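Local coordinates for protein monovalent Na+/H+ antiporter subunit D (Dietzia sp. DQ12-45-1b, PDB 7D3U) that probably serves as a proton-translocating membrane subunit of the Mrp complex, a bacterial sodium/proton antiporter, and is related to the antiporter-like subunits of respiratory complex I, at residues Thr175-Gly180 with Leu214-Ile219; Tyr255-Ile260 with Tyr310-Val315; Ala295-Leu300 with Ala339-Ile344; Arg354-Leu359 with Leu423-Gly428. All blocks are in the same frame, centred on the assembly; numbering follows the deposited sequence.

Contact 1 (Thr175-Gly180 with Leu214-Ile219). With LMT (dodecyl-beta-D-maltoside), chain N.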
# COMPACT_ATOMS: atom_id res chain seq x y z
N THR A 175 -9.41 11.54 2.32
CA THR A 175 -10.44 12.44 2.82
C THR A 175 -10.53 12.39 4.34
O THR A 175 -10.83 13.40 4.97
CB THR A 175 -11.78 12.11 2.19
OG1 THR A 175 -11.64 12.12 0.76
CG2 THR A 175 -12.80 13.14 2.58
N ILE A 176 -10.27 11.23 4.94
CA ILE A 176 -10.22 11.17 6.40
C ILE A 176 -9.04 11.98 6.92
O ILE A 176 -9.16 12.68 7.94
CB ILE A 176 -10.15 9.70 6.87
CG1 ILE A 176 -11.49 9.01 6.62
CG2 ILE A 176 -9.81 9.63 8.34
CD1 ILE A 176 -11.49 7.55 7.01
N LEU A 177 -7.90 11.92 6.23
CA LEU A 177 -6.78 12.78 6.58
C LEU A 177 -7.15 14.25 6.46
O LEU A 177 -6.75 15.07 7.29
CB LEU A 177 -5.58 12.45 5.69
CG LEU A 177 -4.15 12.59 6.23
CD1 LEU A 177 -3.18 12.00 5.23
CD2 LEU A 177 -3.80 14.04 6.50
N LEU A 178 -7.91 14.59 5.43
CA LEU A 178 -8.32 15.98 5.24
C LEU A 178 -9.26 16.44 6.36
O LEU A 178 -9.14 17.56 6.86
CB LEU A 178 -9.00 16.15 3.88
CG LEU A 178 -9.44 17.57 3.55
CD1 LEU A 178 -8.22 18.47 3.44
CD2 LEU A 178 -10.23 17.58 2.26
N ILE A 179 -10.19 15.58 6.76
CA ILE A 179 -11.09 15.92 7.86
C ILE A 179 -10.31 16.05 9.16
O ILE A 179 -10.60 16.93 9.98
CB ILE A 179 -12.21 14.87 7.97
CG1 ILE A 179 -13.08 14.89 6.72
CG2 ILE A 179 -13.07 15.13 9.20
CD1 ILE A 179 -14.19 13.87 6.74
N GLY A 180 -9.31 15.20 9.36
CA GLY A 180 -8.48 15.32 10.55
C GLY A 180 -7.69 16.61 10.57
O GLY A 180 -7.58 17.27 11.61
N LEU A 214 -3.81 10.06 12.28
CA LEU A 214 -3.02 8.85 12.39
C LEU A 214 -3.77 7.64 11.87
O LEU A 214 -3.16 6.72 11.32
CB LEU A 214 -2.60 8.62 13.84
CG LEU A 214 -1.58 9.61 14.41
CD1 LEU A 214 -1.26 9.27 15.85
CD2 LEU A 214 -0.32 9.60 13.56
N PHE A 215 -5.10 7.62 12.00
CA PHE A 215 -5.88 6.50 11.49
C PHE A 215 -5.95 6.53 9.98
O PHE A 215 -5.91 5.48 9.33
CB PHE A 215 -7.27 6.52 12.12
CG PHE A 215 -8.27 5.66 11.40
CD1 PHE A 215 -8.04 4.31 11.23
CD2 PHE A 215 -9.44 6.21 10.92
CE1 PHE A 215 -8.96 3.52 10.58
CE2 PHE A 215 -10.37 5.42 10.27
CZ PHE A 215 -10.13 4.08 10.10
N ALA A 216 -6.06 7.72 9.39
CA ALA A 216 -5.97 7.82 7.93
C ALA A 216 -4.61 7.35 7.43
O ALA A 216 -4.52 6.61 6.45
CB ALA A 216 -6.24 9.25 7.48
N LEU A 217 -3.54 7.77 8.11
CA LEU A 217 -2.21 7.31 7.72
C LEU A 217 -2.03 5.82 7.96
O LEU A 217 -1.25 5.18 7.25
CB LEU A 217 -1.15 8.11 8.47
CG LEU A 217 -1.15 9.60 8.15
CD1 LEU A 217 -0.38 10.38 9.20
CD2 LEU A 217 -0.58 9.85 6.76
N ALA A 218 -2.74 5.25 8.93
CA ALA A 218 -2.69 3.81 9.14
C ALA A 218 -3.43 3.06 8.05
O ALA A 218 -2.98 1.99 7.63
CB ALA A 218 -3.26 3.47 10.51
N ILE A 219 -4.57 3.59 7.60
CA ILE A 219 -5.22 3.03 6.42
C ILE A 219 -4.26 3.05 5.24
O ILE A 219 -4.11 2.05 4.52
CB ILE A 219 -6.51 3.81 6.09
CG1 ILE A 219 -7.50 3.74 7.24
CG2 ILE A 219 -7.15 3.25 4.83
CD1 ILE A 219 -8.72 4.61 7.01
C1B LMT N . -7.25 5.50 31.27
C2B LMT N . -8.45 6.00 32.09
C3B LMT N . -7.97 6.70 33.38
C4B LMT N . -6.93 7.81 33.07
C5B LMT N . -5.91 7.25 32.07
C6B LMT N . -4.49 7.59 32.52
O1B LMT N . -7.31 6.06 30.01
O2B LMT N . -9.14 6.88 31.29
O3B LMT N . -7.52 5.80 34.30
O4' LMT N . -7.54 8.91 32.52
O5B LMT N . -6.05 5.86 31.88
O6B LMT N . -3.58 6.95 31.73
C1' LMT N . -7.60 5.35 26.02
C2' LMT N . -8.70 4.65 26.83
C3' LMT N . -8.70 5.17 28.30
C4' LMT N . -7.28 5.19 28.90
C5' LMT N . -6.36 5.84 27.85
C6' LMT N . -4.94 6.02 28.31
O1' LMT N . -7.51 4.80 24.78
O2' LMT N . -9.91 4.98 26.27
O3' LMT N . -9.51 4.39 29.07
O5' LMT N . -6.37 5.11 26.66
O6' LMT N . -4.55 4.80 28.80
C1 LMT N . -7.88 5.66 23.73
C2 LMT N . -7.29 5.03 22.51
C3 LMT N . -7.91 5.40 21.20
C4 LMT N . -7.45 4.38 20.20
C5 LMT N . -8.11 4.62 18.89
C6 LMT N . -7.31 5.52 18.02
C7 LMT N . -6.95 4.82 16.75
C8 LMT N . -5.81 5.52 16.12
C9 LMT N . -5.17 4.77 15.00
C10 LMT N . -3.71 4.65 15.32
C11 LMT N . -2.93 4.24 14.12
C12 LMT N . -1.46 4.30 14.38

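Contact 2 (Tyr255-Ile260 with Tyr310-Val315)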
# COMPACT_ATOMS: atom_id res chain seq x y z
N TYR A 255 6.45 7.18 7.68
CA TYR A 255 7.18 8.39 8.04
C TYR A 255 6.25 9.44 8.61
O TYR A 255 6.60 10.15 9.56
CB TYR A 255 7.93 8.93 6.83
CG TYR A 255 8.38 10.37 6.98
CD1 TYR A 255 9.57 10.68 7.60
CD2 TYR A 255 7.60 11.42 6.49
CE1 TYR A 255 9.99 11.99 7.74
CE2 TYR A 255 8.01 12.73 6.63
CZ TYR A 255 9.20 13.01 7.25
OH TYR A 255 9.61 14.31 7.39
N ALA A 256 5.05 9.56 8.05
CA ALA A 256 4.09 10.54 8.55
C ALA A 256 3.63 10.19 9.95
O ALA A 256 3.52 11.07 10.81
CB ALA A 256 2.90 10.63 7.61
N ILE A 257 3.35 8.91 10.21
CA ILE A 257 2.95 8.50 11.56
C ILE A 257 4.06 8.80 12.54
O ILE A 257 3.82 9.33 13.64
CB ILE A 257 2.56 7.01 11.58
CG1 ILE A 257 1.25 6.79 10.83
CG2 ILE A 257 2.44 6.52 13.01
CD1 ILE A 257 0.68 5.40 11.00
N TYR A 258 5.30 8.49 12.16
CA TYR A 258 6.44 8.78 13.03
C TYR A 258 6.52 10.27 13.35
O TYR A 258 6.58 10.66 14.52
CB TYR A 258 7.74 8.31 12.37
CG TYR A 258 8.14 6.91 12.75
CD1 TYR A 258 7.40 5.82 12.34
CD2 TYR A 258 9.28 6.68 13.51
CE1 TYR A 258 7.77 4.54 12.68
CE2 TYR A 258 9.66 5.41 13.85
CZ TYR A 258 8.90 4.34 13.44
OH TYR A 258 9.27 3.06 13.78
N ARG A 259 6.52 11.11 12.31
CA ARG A 259 6.67 12.55 12.52
C ARG A 259 5.52 13.11 13.35
O ARG A 259 5.74 13.92 14.25
CB ARG A 259 6.77 13.27 11.18
CG ARG A 259 7.01 14.75 11.30
CD ARG A 259 8.45 15.04 11.66
NE ARG A 259 9.33 14.88 10.51
CZ ARG A 259 10.66 14.84 10.59
NH1 ARG A 259 11.25 14.96 11.77
NH2 ARG A 259 11.39 14.70 9.50
N ILE A 260 4.29 12.69 13.06
CA ILE A 260 3.14 13.24 13.76
C ILE A 260 3.16 12.83 15.22
O ILE A 260 3.02 13.67 16.12
CB ILE A 260 1.83 12.80 13.07
CG1 ILE A 260 1.70 13.48 11.71
CG2 ILE A 260 0.64 13.14 13.93
CD1 ILE A 260 1.92 14.96 11.77
N TYR A 310 5.72 -4.44 11.89
CA TYR A 310 7.03 -4.46 12.53
C TYR A 310 7.59 -3.05 12.71
O TYR A 310 8.06 -2.68 13.79
CB TYR A 310 8.01 -5.30 11.71
CG TYR A 310 8.23 -6.70 12.23
CD1 TYR A 310 9.20 -6.96 13.18
CD2 TYR A 310 7.49 -7.77 11.73
CE1 TYR A 310 9.41 -8.24 13.64
CE2 TYR A 310 7.70 -9.05 12.19
CZ TYR A 310 8.66 -9.28 13.14
OH TYR A 310 8.87 -10.56 13.60
N ILE A 311 7.57 -2.26 11.63
CA ILE A 311 8.17 -0.93 11.67
C ILE A 311 7.43 -0.03 12.64
O ILE A 311 8.04 0.59 13.52
CB ILE A 311 8.19 -0.32 10.26
CG1 ILE A 311 8.99 -1.20 9.30
CG2 ILE A 311 8.78 1.07 10.30
CD1 ILE A 311 8.78 -0.85 7.86
N LEU A 312 6.11 0.07 12.49
CA LEU A 312 5.32 0.95 13.35
C LEU A 312 5.43 0.57 14.81
O LEU A 312 5.16 1.41 15.67
CB LEU A 312 3.86 0.93 12.91
CG LEU A 312 3.55 1.87 11.74
CD1 LEU A 312 2.09 1.76 11.34
CD2 LEU A 312 3.92 3.29 12.09
N LEU A 313 5.81 -0.67 15.12
CA LEU A 313 6.07 -1.02 16.51
C LEU A 313 7.20 -0.18 17.09
O LEU A 313 7.25 0.04 18.30
CB LEU A 313 6.42 -2.51 16.61
CG LEU A 313 6.45 -3.10 18.01
CD1 LEU A 313 5.10 -2.95 18.68
CD2 LEU A 313 6.86 -4.56 17.96
N GLY A 314 8.10 0.32 16.23
CA GLY A 314 9.17 1.17 16.71
C GLY A 314 8.67 2.48 17.30
O GLY A 314 9.34 3.07 18.15
N VAL A 315 7.51 2.95 16.85
CA VAL A 315 6.93 4.16 17.43
C VAL A 315 6.03 3.85 18.62
O VAL A 315 5.75 4.75 19.43
CB VAL A 315 6.15 4.97 16.38
CG1 VAL A 315 4.97 4.18 15.85
CG2 VAL A 315 5.68 6.29 16.97

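Contact 3 (Ala295-Leu300 with Ala339-Ile344)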
# COMPACT_ATOMS: atom_id res chain seq x y z
N ALA A 295 0.00 -17.64 -4.06
CA ALA A 295 0.65 -16.97 -5.17
C ALA A 295 1.94 -16.31 -4.72
O ALA A 295 2.04 -15.84 -3.58
CB ALA A 295 -0.27 -15.91 -5.79
N PRO A 296 2.96 -16.25 -5.58
CA PRO A 296 4.25 -15.68 -5.14
C PRO A 296 4.18 -14.20 -4.81
O PRO A 296 4.67 -13.78 -3.76
CB PRO A 296 5.18 -15.97 -6.32
CG PRO A 296 4.27 -16.11 -7.49
CD PRO A 296 3.02 -16.74 -6.96
N ARG A 297 3.58 -13.40 -5.69
CA ARG A 297 3.51 -11.96 -5.44
C ARG A 297 2.36 -11.58 -4.52
O ARG A 297 2.33 -10.44 -4.04
CB ARG A 297 3.39 -11.20 -6.76
CG ARG A 297 4.11 -9.87 -6.75
CD ARG A 297 4.54 -9.45 -8.14
NE ARG A 297 3.53 -9.78 -9.13
CZ ARG A 297 2.48 -9.01 -9.41
NH1 ARG A 297 2.30 -7.87 -8.76
NH2 ARG A 297 1.61 -9.39 -10.34
N SER A 298 1.42 -12.48 -4.26
CA SER A 298 0.38 -12.23 -3.28
C SER A 298 0.83 -12.55 -1.86
O SER A 298 0.22 -12.07 -0.90
CB SER A 298 -0.87 -13.04 -3.60
OG SER A 298 -1.58 -13.37 -2.42
N ILE A 299 1.89 -13.35 -1.71
CA ILE A 299 2.47 -13.59 -0.40
C ILE A 299 3.21 -12.35 0.08
O ILE A 299 3.11 -11.95 1.25
CB ILE A 299 3.40 -14.81 -0.45
CG1 ILE A 299 2.59 -16.10 -0.34
CG2 ILE A 299 4.45 -14.74 0.63
CD1 ILE A 299 3.41 -17.35 -0.51
N LEU A 300 3.96 -11.71 -0.82
CA LEU A 300 4.75 -10.54 -0.46
C LEU A 300 3.89 -9.36 -0.03
O LEU A 300 4.37 -8.53 0.74
CB LEU A 300 5.65 -10.14 -1.62
CG LEU A 300 6.57 -11.25 -2.14
CD1 LEU A 300 7.35 -10.78 -3.34
CD2 LEU A 300 7.50 -11.72 -1.04
N ALA A 339 13.77 -5.33 -3.22
CA ALA A 339 14.57 -6.41 -3.79
C ALA A 339 13.79 -7.72 -3.88
O ALA A 339 14.23 -8.64 -4.58
CB ALA A 339 15.83 -6.63 -2.96
N LEU A 340 12.66 -7.83 -3.18
CA LEU A 340 11.87 -9.05 -3.21
C LEU A 340 10.79 -8.99 -4.28
O LEU A 340 10.48 -10.01 -4.90
CB LEU A 340 11.24 -9.29 -1.84
CG LEU A 340 11.22 -10.72 -1.32
CD1 LEU A 340 12.48 -11.46 -1.74
CD2 LEU A 340 11.09 -10.73 0.19
N PHE A 341 10.20 -7.82 -4.51
CA PHE A 341 9.26 -7.65 -5.61
C PHE A 341 9.97 -7.58 -6.95
O PHE A 341 9.32 -7.75 -7.99
CB PHE A 341 8.42 -6.39 -5.41
CG PHE A 341 7.22 -6.60 -4.54
CD1 PHE A 341 6.13 -7.32 -5.01
CD2 PHE A 341 7.16 -6.06 -3.27
CE1 PHE A 341 5.02 -7.50 -4.22
CE2 PHE A 341 6.05 -6.24 -2.48
CZ PHE A 341 4.98 -6.96 -2.95
N LEU A 342 11.28 -7.33 -6.96
CA LEU A 342 12.04 -7.30 -8.20
C LEU A 342 12.58 -8.68 -8.58
O LEU A 342 12.80 -8.93 -9.77
CB LEU A 342 13.21 -6.32 -8.08
CG LEU A 342 12.88 -4.84 -8.06
CD1 LEU A 342 14.14 -4.01 -7.88
CD2 LEU A 342 12.16 -4.44 -9.33
N ALA A 343 12.79 -9.56 -7.61
CA ALA A 343 13.20 -10.92 -7.92
C ALA A 343 12.00 -11.77 -8.32
O ALA A 343 12.04 -12.47 -9.34
CB ALA A 343 13.92 -11.54 -6.72
N ILE A 344 10.93 -11.72 -7.53
CA ILE A 344 9.70 -12.41 -7.91
C ILE A 344 9.06 -11.73 -9.12
O ILE A 344 8.43 -12.39 -9.95
CB ILE A 344 8.74 -12.47 -6.71
CG1 ILE A 344 9.32 -13.36 -5.62
CG2 ILE A 344 7.38 -12.99 -7.13
CD1 ILE A 344 9.60 -14.77 -6.08

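Contact 4 (Arg354-Leu359 with Leu423-Gly428)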
# COMPACT_ATOMS: atom_id res chain seq x y z
N ARG A 354 2.03 -17.24 -12.20
CA ARG A 354 1.52 -18.57 -11.90
C ARG A 354 1.43 -18.74 -10.39
O ARG A 354 1.87 -17.89 -9.62
CB ARG A 354 2.42 -19.66 -12.51
CG ARG A 354 2.71 -19.47 -13.98
CD ARG A 354 3.84 -20.36 -14.44
NE ARG A 354 4.16 -20.15 -15.85
CZ ARG A 354 3.52 -20.74 -16.85
NH1 ARG A 354 2.52 -21.57 -16.60
NH2 ARG A 354 3.88 -20.50 -18.10
N ARG A 355 0.86 -19.87 -9.98
CA ARG A 355 0.77 -20.20 -8.56
C ARG A 355 2.11 -20.76 -8.09
O ARG A 355 3.10 -20.75 -8.81
CB ARG A 355 -0.37 -21.18 -8.32
CG ARG A 355 -1.73 -20.69 -8.78
CD ARG A 355 -2.74 -20.77 -7.65
NE ARG A 355 -2.75 -22.09 -7.03
CZ ARG A 355 -3.44 -22.39 -5.93
NH1 ARG A 355 -4.19 -21.47 -5.34
NH2 ARG A 355 -3.39 -23.62 -5.43
N LEU A 356 2.14 -21.25 -6.85
CA LEU A 356 3.33 -21.91 -6.32
C LEU A 356 3.25 -23.39 -6.66
O LEU A 356 2.29 -24.07 -6.27
CB LEU A 356 3.44 -21.71 -4.82
CG LEU A 356 3.79 -20.30 -4.34
CD1 LEU A 356 4.22 -20.33 -2.88
CD2 LEU A 356 4.89 -19.70 -5.19
N GLY A 357 4.25 -23.89 -7.38
CA GLY A 357 4.28 -25.27 -7.82
C GLY A 357 4.17 -25.44 -9.32
O GLY A 357 4.55 -26.50 -9.84
N GLN A 358 3.66 -24.43 -10.03
CA GLN A 358 3.59 -24.51 -11.48
C GLN A 358 4.96 -24.36 -12.12
O GLN A 358 5.15 -24.79 -13.26
CB GLN A 358 2.64 -23.45 -12.03
CG GLN A 358 1.34 -23.34 -11.26
CD GLN A 358 0.55 -24.64 -11.27
OE1 GLN A 358 0.15 -25.14 -10.22
NE2 GLN A 358 0.32 -25.18 -12.45
N LEU A 359 5.91 -23.76 -11.42
CA LEU A 359 7.30 -23.68 -11.85
C LEU A 359 8.17 -24.51 -10.91
O LEU A 359 7.77 -24.85 -9.80
CB LEU A 359 7.79 -22.23 -11.87
CG LEU A 359 7.08 -21.29 -12.84
CD1 LEU A 359 7.35 -19.84 -12.47
CD2 LEU A 359 7.53 -21.57 -14.26
N LEU A 423 10.20 -19.95 2.70
CA LEU A 423 10.63 -21.28 2.30
C LEU A 423 9.59 -21.95 1.42
O LEU A 423 9.95 -22.72 0.53
CB LEU A 423 10.91 -22.14 3.53
CG LEU A 423 12.24 -21.88 4.23
CD1 LEU A 423 12.42 -22.87 5.37
CD2 LEU A 423 13.39 -21.97 3.25
N LYS A 424 8.31 -21.67 1.65
CA LYS A 424 7.28 -22.18 0.74
C LYS A 424 7.49 -21.63 -0.66
O LYS A 424 7.38 -22.37 -1.65
CB LYS A 424 5.90 -21.81 1.27
CG LYS A 424 4.79 -22.70 0.75
CD LYS A 424 3.71 -22.90 1.79
CE LYS A 424 3.25 -21.57 2.37
NZ LYS A 424 2.75 -20.65 1.31
N ILE A 425 7.80 -20.34 -0.78
CA ILE A 425 8.09 -19.77 -2.09
C ILE A 425 9.33 -20.42 -2.69
O ILE A 425 9.34 -20.86 -3.85
CB ILE A 425 8.25 -18.24 -2.00
CG1 ILE A 425 6.93 -17.58 -1.63
CG2 ILE A 425 8.72 -17.69 -3.33
CD1 ILE A 425 7.01 -16.08 -1.57
N TRP A 426 10.41 -20.48 -1.91
CA TRP A 426 11.68 -21.04 -2.37
C TRP A 426 11.52 -22.49 -2.81
O TRP A 426 12.23 -22.94 -3.72
CB TRP A 426 12.72 -20.92 -1.26
CG TRP A 426 14.04 -21.55 -1.53
CD1 TRP A 426 14.51 -22.72 -1.00
CD2 TRP A 426 15.09 -21.04 -2.36
NE1 TRP A 426 15.78 -22.97 -1.46
CE2 TRP A 426 16.15 -21.96 -2.30
CE3 TRP A 426 15.23 -19.90 -3.16
CZ2 TRP A 426 17.34 -21.77 -3.01
CZ3 TRP A 426 16.40 -19.72 -3.86
CH2 TRP A 426 17.44 -20.65 -3.78
N THR A 427 10.60 -23.23 -2.19
CA THR A 427 10.40 -24.63 -2.53
C THR A 427 9.47 -24.79 -3.72
O THR A 427 9.66 -25.69 -4.55
CB THR A 427 9.85 -25.38 -1.32
OG1 THR A 427 10.74 -25.22 -0.21
CG2 THR A 427 9.71 -26.86 -1.63
N GLY A 428 8.46 -23.93 -3.83
CA GLY A 428 7.51 -24.05 -4.92
C GLY A 428 7.92 -23.39 -6.21
O GLY A 428 7.26 -23.61 -7.23

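Contact 1 (Thr175-Gly180 with Leu214-Ile219)
Thr175 OG1 is the best-held polar side-chain atom here, gripped by one hydrogen bond to the carbonyl of Leu171 a turn earlier in its own helix; no hydrogen bond crosses between 175-180 and 214-219. Ala216 lies at the centre, its CB set 3.7 Å from Leu177 CB and 3.4 Å from the backbone N of Leu177, so the methyl lies beside main chain as well as side chain. Ile176 uses both branches: CG2, anti to the backbone N, comes 3.7 Å from Ala216 CB, while the other branch runs on to CD1, which meets Ile219 CD1 at 4.0 Å. That same CD1 reaches the Phe215 ring obliquely. The pair is a close antiparallel packing of two transmembrane helices, axes 8.2 Å apart and at 164°, a spacing the small alanine permits, within the membrane domain shared by Mrp antiporters and complex I. On the other flank of Ala216, Leu177 CD1 and Leu217 CD2 touch tip to tip at 3.7 Å, their chains crossing obliquely. The dodecyl tail of a maltoside detergent runs past 214-219, its C11 3.7 Å from Ala218 CB. Ile176 and Ile219 also pack on Val573 of subunit A, and Thr175 on Ala37 of subunit C.

Contact 2 (Tyr255-Ile260 with Tyr310-Val315)
The Tyr258 ring has Val315 over one face, CB lying 4.1 Å from the ring centroid and 13° off its normal in a CH-pi contact, and the carbonyl O of Ile311 at its edge, in plane. Its phenol OH donates to that oxygen at 2.8 Å, from above the carbonyl plane (43° out of it). Ile311 O also accepts from Gly314 N, at 2.7 Å, so two donors hold one buried carbonyl; Gly314 N thus bonds three residues back instead of making the regular four-residue bond, and helix 296-316 kinks there. Tyr258 sits as a knob among Ile311, Leu312, Gly314 and Val315; OH lies 3.5 Å from Gly314 CA, beside a residue without a side chain. Alongside, Ile257 and Leu312 cross at about a right angle, Ile257 CG2 meeting Leu312 CD2 at 3.7 Å. The Arg259 guanidinium turns elsewhere: NE and NH2 grip Tyr255 OH side-on and in plane, NH2 at 2.8 Å, while NH1 forms a salt bridge with Asp77. The two transmembrane segments run nearly parallel, axes 10.0 Å apart. Helix 320-350 borders Tyr258 and Ile311, helix 272-292 packs on Leu312 and Val315, and helix 204-221 lies against Ile257.

Contact 3 (Ala295-Leu300 with Ala339-Ile344)
Ala295 occupies the N-cap position of helix 296-316, its carbonyl accepting from Ile299 N. Pro296 opens the first turn; its CB points to the partner helix and meets Ile344 CG2 at 3.8 Å. That methyl is anti to its own backbone N and also lies close to the N of Arg297. Arg297 makes its contact with the aliphatic part of the side chain: CG comes in at the edge of the Phe341 ring, in plane, 3.6 Å from CE1, the two side chains crossing at about a right angle. A bend at chi3 (39°) then carries the guanidinium away from the phenyl ring, the planes 63° apart, and its NE forms a salt bridge with Glu348 on helix 320-350. Leu300 fills the middle of the interface. Its CB abuts Phe341 CZ at 3.5 Å, and CD1 rides over a face of the same ring, 4.2 Å from the centroid and 18° off the normal, a CH-pi contact. The branches then diverge, CD1 to Ile344 CG1 at 4.0 Å and CD2 to Leu340 CG at 3.9 Å. Segments 295-300 and 339-344 belong to successive transmembrane helices and run antiparallel, axes 10.2 Å apart. Around them, helices 239-245, 367-380 and 405-430 all pack on the pair. No hydrogen bond links the two segments; the interface is hydrocarbon, with Phe341 engaged at both face and edge, while the salt bridge with Glu348 probably offsets the charge of Arg297 in this buried, apolar setting and may favour the ionised carboxylate.

Contact 4 (Arg354-Leu359 with Leu423-Gly428)
The loop residues 354-359, with neither helix nor strand, pass the end of helix 405-430, and the chains come closest at two glycines, Gly357 and Gly428, whose CA atoms are 4.5 Å apart. Gly357 has a positive phi (113°), a backbone conformation that glycine takes readily; with no side chain on Gly428 facing the loop, main chain lies against main chain. Gly357 N donates to Gly428 O at 3.0 Å, a weak bond bent to 128°. On the helix, the turn at 426-428 widens to a pi-type turn. One turn back, Leu423 O takes two donors from Thr427: the backbone N at 2.8 Å and OG1 at 2.7 Å, the hydroxyl standing above the carbonyl plane (31° out of it). Among side chains Leu356 carries the contact. With CG anti to its carbonyl carbon, it extends CD1 to the helix, 4.0 Å from Ile425 CA and 4.1 Å from Ile425 CG1; the same methyl lies 4.0 Å from Lys424 O. Pro296 and Ile299 of helix 296-316 also pack on Leu356. The loop has further polar ties: Arg354 forms a salt bridge with Asp438, the backbone of Leu356 bonds that of Ala294, and Gln358 NE2 bonds Thr113 O of subunit C. Leu356 packing and the Gly357-Gly428 approach thus join the loop after helix 320-350 to the C-terminal part of helix 405-430, beside subunit C, with a single weak hydrogen bond between the segments, while further polar ties run to Ala294, to Asp438 and to subunit C.

In the fold
Contact 4 sets a loop against a helix; the others pair transmembrane helices of one bundle. Contacts 1 and 2, with centres about 15 Å apart, touch, helix 204-221 packing Leu214 and Leu217 on helix 249-263. Contacts 3 and 4, with centres about 11 Å apart, meet through Pro296 and Ile299. Helix 296-316 links these two pairs, serving contact 2 near its C-terminal end and contact 3 at its start, about 24 Å apart between centres. Along the chain contact 1 closes first, contacts 2 and 3 alternate their segments, and contact 4 follows. Contacts 1 and 4 both lie beside subunits A and C, about 37 Å apart between centres; contacts 2 and 3 touch no other chain.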